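Side-chain contacts in dephospho-CoA kinase (Mycobacterium paratuberculosis, PDB 6N39), which probably catalyses the ATP-dependent phosphorylation of the 3'-hydroxyl of dephospho-CoA, the last step of coenzyme A biosynthesis: residues H207-R212 with A331-G336; L355-W360 with E394-D399. All coordinates share one frame; numbering follows the deposited sequence.

Contact 1: H207-R212 with A331-G336; sequences HNLSTR and ASADPG
A333, in the loop between strands 328-331 and 339-345, meets N208 and L209 in the last turn of helix 187-210. As the chain leaves strand 328-331, S332, its CB directed away from 207-212, receives the backbone N of D334 on OG at 2.9 Å. This ST turn spans A333, whose CB is directed at the helix. The methyl touches two side chains, lying 3.5 Å from N208 CB and 3.8 Å from L209 CD2. The carbonyl of the same residue supplies the polar half of the contact: A333 O accepts from N208 ND2 at 3.1 Å along a nearly straight bond of 164°. With CG of N208 set beside its own backbone N (chi1 -79°), the amide reaches past the methyl, and A333 O lies close to the amide plane, although the donor is tilted 29° from the plane of the carbonyl. D334, whose CB also points away from 207-212, takes G336 N at 2.9 Å on OD1, from above the carboxylate plane, in an Asx turn; its OD2 nevertheless forms a salt bridge with R201, earlier on helix 187-210. The helix ends in a Schellman motif, with R212 as the C-prime residue, R212 N bonded to L209 O at 3.1 Å and Q213 N to N208 O. Across the two segments the chemistry is thus neutral: the bond ties the helix side chain to the loop backbone and not to a loop side chain, while the A333 methyl supplies nearly all of the loop's side-chain packing.

Contact 2: L355-W360 with E394-D399; sequences LLFVDW and EPWFRD
F357 and W360 of helix 349-363 meet W396 and F397 of helix 386-411 through the far ends of their rings. The F357 side chain starts from a CB that points toward the second segment, and CG continues anti to the backbone N (chi1 -172°), carrying the ring outward from its helix. Across the two segments the close approach begins at CE1, which lies 3.9 Å from W396 CZ3 and 4.1 Å from F397 CE1. W396 CZ3 comes in at the F357 edge, near the plane of that ring, and F357 CE1 likewise lies at the edge of the indole, so the two rings touch rim to rim. At the tip, F357 CZ approaches F397 CE1 to 3.9 Å and W396 CZ3 to 4.0 Å. The phenyl planes of F357 and F397 are inclined at 46° with centroids 5.9 Å apart, an oblique pair, and F357 CZ sits at the F397 edge. A looser touch, W360 CZ3 to W396 CH2 at 4.3 Å, extends the apolar patch, while W396 also covers part of one F397 face with CE3. The segment axes come no closer than 13.7 Å, at 81°, so it is long aromatic side chains that span the gap. Helix 365-382 completes the cluster: its Y371 stacks on W396 and meets F357 edge-to-face. Further along helix 386-411, W407 meets the ring of W360, and A404, W405 and W407 receive L356; L355, by contrast, packs on strand 249-253, which places helix 349-363 between that strand on the L355 side and helices 365-382 and 386-411 on the side of its rings.

Both contacts belong to the UPF0157 region, yet they share no helix or strand, and their nearest atoms are about 17 Å apart. Contact 1 lies nearer the centre of the chain, where a helix arriving from the kinase section ends against a loop between two sheet strands; contact 2 lies about 28 Å from that centre, among the last helices. Each is partly buried, with a similar modest area, but the buried side differs: the loop residue in contact 1, the ring pair of helix 349-363 in contact 2. Contact 1 combines a directional hydrogen bond with a little apolar packing, whereas contact 2 has no hydrogen bond across it and relies on aromatic rims.

Contact 1: H207-R212 with A331-G336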
# COMPACT_ATOMS: atom_id res chain seq x y z
N HIS A 207 1.76 16.20 -2.74
CA HIS A 207 0.99 17.40 -3.03
C HIS A 207 -0.50 17.08 -3.13
O HIS A 207 -1.34 17.83 -2.63
CB HIS A 207 1.47 18.06 -4.33
CG HIS A 207 0.68 19.25 -4.72
ND1 HIS A 207 0.66 20.41 -3.98
CD2 HIS A 207 -0.12 19.48 -5.79
CE1 HIS A 207 -0.11 21.30 -4.57
NE2 HIS A 207 -0.60 20.76 -5.67
N ASN A 208 -0.83 15.96 -3.78
CA ASN A 208 -2.22 15.54 -3.91
C ASN A 208 -2.83 15.27 -2.55
O ASN A 208 -3.98 15.64 -2.30
CB ASN A 208 -2.31 14.29 -4.78
CG ASN A 208 -2.22 14.59 -6.26
OD1 ASN A 208 -2.30 15.75 -6.67
ND2 ASN A 208 -2.06 13.56 -7.07
N LEU A 209 -2.08 14.59 -1.67
CA LEU A 209 -2.59 14.31 -0.32
C LEU A 209 -2.86 15.61 0.42
O LEU A 209 -3.91 15.77 1.05
CB LEU A 209 -1.59 13.46 0.46
CG LEU A 209 -1.64 11.95 0.30
CD1 LEU A 209 -0.65 11.33 1.30
CD2 LEU A 209 -3.07 11.39 0.51
N SER A 210 -1.91 16.54 0.35
CA SER A 210 -2.05 17.80 1.07
C SER A 210 -3.21 18.63 0.55
O SER A 210 -3.79 19.42 1.31
CB SER A 210 -0.75 18.59 0.95
OG SER A 210 -0.97 19.92 1.36
N THR A 211 -3.55 18.53 -0.73
CA THR A 211 -4.68 19.28 -1.27
C THR A 211 -5.91 18.40 -1.41
O THR A 211 -6.91 18.84 -2.00
CB THR A 211 -4.34 19.91 -2.63
OG1 THR A 211 -3.75 18.92 -3.48
CG2 THR A 211 -3.38 21.11 -2.47
N ARG A 212 -5.86 17.17 -0.90
CA ARG A 212 -6.96 16.20 -0.98
C ARG A 212 -7.44 16.03 -2.42
O ARG A 212 -8.64 15.99 -2.70
CB ARG A 212 -8.11 16.60 -0.05
CG ARG A 212 -7.64 17.18 1.29
CD ARG A 212 -7.96 16.29 2.48
NE ARG A 212 -7.61 16.92 3.76
CZ ARG A 212 -6.37 17.14 4.19
NH1 ARG A 212 -5.32 16.79 3.44
NH2 ARG A 212 -6.15 17.72 5.36
N ALA A 331 -10.12 7.77 -3.52
CA ALA A 331 -9.22 7.28 -4.56
C ALA A 331 -7.79 7.60 -4.18
O ALA A 331 -7.53 8.47 -3.34
CB ALA A 331 -9.55 7.88 -5.94
N SER A 332 -6.85 6.90 -4.81
CA SER A 332 -5.45 7.10 -4.45
C SER A 332 -4.96 8.45 -4.94
O SER A 332 -5.34 8.91 -6.02
CB SER A 332 -4.57 6.00 -5.04
OG SER A 332 -3.21 6.26 -4.75
N ALA A 333 -4.11 9.10 -4.14
CA ALA A 333 -3.40 10.30 -4.54
C ALA A 333 -2.08 9.98 -5.25
O ALA A 333 -1.38 10.91 -5.66
CB ALA A 333 -3.11 11.17 -3.31
N ASP A 334 -1.73 8.70 -5.40
CA ASP A 334 -0.44 8.30 -5.97
C ASP A 334 -0.58 8.16 -7.48
O ASP A 334 -1.24 7.21 -7.94
CB ASP A 334 0.01 6.99 -5.33
CG ASP A 334 1.38 6.51 -5.82
OD1 ASP A 334 1.98 7.14 -6.71
OD2 ASP A 334 1.87 5.50 -5.28
N PRO A 335 0.02 9.04 -8.30
CA PRO A 335 -0.14 8.89 -9.75
C PRO A 335 0.49 7.63 -10.31
O PRO A 335 0.17 7.25 -11.44
CB PRO A 335 0.54 10.15 -10.32
CG PRO A 335 1.53 10.55 -9.27
CD PRO A 335 0.89 10.19 -7.94
N GLY A 336 1.35 6.95 -9.56
CA GLY A 336 1.87 5.67 -10.01
C GLY A 336 0.93 4.49 -9.87
O GLY A 336 1.24 3.42 -10.38

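Contact 2: L355-W360 with E394-D399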
# COMPACT_ATOMS: atom_id res chain seq x y z
N LEU A 355 -19.33 -7.54 -5.82
CA LEU A 355 -18.75 -8.88 -5.71
C LEU A 355 -19.30 -9.83 -6.78
O LEU A 355 -18.56 -10.61 -7.42
CB LEU A 355 -19.03 -9.42 -4.30
CG LEU A 355 -18.50 -8.58 -3.11
CD1 LEU A 355 -18.96 -9.14 -1.78
CD2 LEU A 355 -16.96 -8.50 -3.10
N LEU A 356 -20.62 -9.74 -7.00
CA LEU A 356 -21.27 -10.61 -7.97
C LEU A 356 -20.72 -10.39 -9.37
O LEU A 356 -20.56 -11.34 -10.13
CB LEU A 356 -22.79 -10.38 -7.94
CG LEU A 356 -23.60 -11.04 -9.06
CD1 LEU A 356 -23.43 -12.57 -9.04
CD2 LEU A 356 -25.12 -10.69 -9.00
N PHE A 357 -20.49 -9.13 -9.75
CA PHE A 357 -20.08 -8.80 -11.11
C PHE A 357 -18.79 -9.53 -11.48
O PHE A 357 -18.68 -10.11 -12.57
CB PHE A 357 -19.92 -7.27 -11.21
CG PHE A 357 -19.68 -6.73 -12.60
CD1 PHE A 357 -20.69 -6.69 -13.54
CD2 PHE A 357 -18.45 -6.20 -12.93
CE1 PHE A 357 -20.47 -6.17 -14.80
CE2 PHE A 357 -18.22 -5.65 -14.18
CZ PHE A 357 -19.24 -5.64 -15.12
N VAL A 358 -17.83 -9.55 -10.55
CA VAL A 358 -16.59 -10.30 -10.78
C VAL A 358 -16.87 -11.78 -10.95
O VAL A 358 -16.38 -12.42 -11.90
CB VAL A 358 -15.60 -10.06 -9.63
CG1 VAL A 358 -14.35 -10.91 -9.84
CG2 VAL A 358 -15.24 -8.59 -9.55
N ASP A 359 -17.64 -12.38 -10.03
CA ASP A 359 -17.84 -13.83 -10.14
C ASP A 359 -18.61 -14.20 -11.42
O ASP A 359 -18.29 -15.19 -12.10
CB ASP A 359 -18.58 -14.36 -8.91
CG ASP A 359 -17.67 -14.44 -7.69
OD1 ASP A 359 -16.45 -14.52 -7.90
OD2 ASP A 359 -18.17 -14.41 -6.55
N TRP A 360 -19.61 -13.39 -11.75
CA TRP A 360 -20.42 -13.62 -12.94
C TRP A 360 -19.57 -13.56 -14.20
O TRP A 360 -19.54 -14.51 -14.98
CB TRP A 360 -21.55 -12.58 -12.97
CG TRP A 360 -22.37 -12.58 -14.23
CD1 TRP A 360 -23.07 -13.63 -14.75
CD2 TRP A 360 -22.56 -11.48 -15.12
NE1 TRP A 360 -23.69 -13.24 -15.92
CE2 TRP A 360 -23.40 -11.92 -16.16
CE3 TRP A 360 -22.12 -10.15 -15.13
CZ2 TRP A 360 -23.80 -11.10 -17.21
CZ3 TRP A 360 -22.51 -9.32 -16.18
CH2 TRP A 360 -23.34 -9.81 -17.20
N GLU A 394 -22.82 3.38 -19.48
CA GLU A 394 -23.78 3.23 -18.39
C GLU A 394 -25.04 2.45 -18.75
O GLU A 394 -25.46 1.61 -17.94
CB GLU A 394 -24.15 4.61 -17.83
CG GLU A 394 -24.89 4.55 -16.48
CD GLU A 394 -24.11 3.75 -15.42
OE1 GLU A 394 -24.76 3.02 -14.63
OE2 GLU A 394 -22.86 3.85 -15.37
N PRO A 395 -25.69 2.65 -19.90
CA PRO A 395 -26.93 1.89 -20.15
C PRO A 395 -26.73 0.38 -20.11
O PRO A 395 -27.64 -0.35 -19.70
CB PRO A 395 -27.39 2.38 -21.53
CG PRO A 395 -26.77 3.74 -21.68
CD PRO A 395 -25.42 3.62 -20.98
N TRP A 396 -25.55 -0.12 -20.48
CA TRP A 396 -25.32 -1.56 -20.50
C TRP A 396 -25.44 -2.18 -19.11
O TRP A 396 -25.86 -3.34 -18.98
CB TRP A 396 -23.93 -1.85 -21.09
CG TRP A 396 -23.60 -3.31 -21.16
CD1 TRP A 396 -23.93 -4.19 -22.17
CD2 TRP A 396 -22.86 -4.08 -20.20
NE1 TRP A 396 -23.44 -5.44 -21.89
CE2 TRP A 396 -22.78 -5.41 -20.68
CE3 TRP A 396 -22.26 -3.78 -18.98
CZ2 TRP A 396 -22.13 -6.42 -19.98
CZ3 TRP A 396 -21.60 -4.79 -18.29
CH2 TRP A 396 -21.55 -6.10 -18.79
N PHE A 397 -25.10 -1.43 -18.05
CA PHE A 397 -25.17 -1.99 -16.71
C PHE A 397 -26.58 -2.34 -16.27
O PHE A 397 -26.73 -3.21 -15.42
CB PHE A 397 -24.52 -1.05 -15.69
CG PHE A 397 -23.03 -1.05 -15.76
CD1 PHE A 397 -22.30 -2.12 -15.26
CD2 PHE A 397 -22.35 -0.02 -16.39
CE1 PHE A 397 -20.91 -2.14 -15.35
CE2 PHE A 397 -20.96 -0.03 -16.49
CZ PHE A 397 -20.24 -1.10 -15.96
N ARG A 398 -27.63 -1.78 -16.88
CA ARG A 398 -28.97 -2.19 -16.46
C ARG A 398 -29.25 -3.65 -16.83
O ARG A 398 -29.69 -4.46 -15.99
CB ARG A 398 -30.02 -1.26 -17.06
CG ARG A 398 -29.81 0.21 -16.69
CD ARG A 398 -31.09 1.04 -16.91
NE ARG A 398 -31.49 1.10 -18.32
CZ ARG A 398 -31.02 1.98 -19.21
NH1 ARG A 398 -30.12 2.88 -18.86
NH2 ARG A 398 -31.46 1.95 -20.46
N ASP A 399 -28.95 -4.01 -18.07
CA ASP A 399 -29.16 -5.38 -18.52
C ASP A 399 -28.12 -6.31 -17.90
O ASP A 399 -28.44 -7.46 -17.56
CB ASP A 399 -29.11 -5.44 -20.05
CG ASP A 399 -29.30 -6.83 -20.60
OD1 ASP A 399 -30.37 -7.45 -20.38
OD2 ASP A 399 -28.36 -7.30 -21.28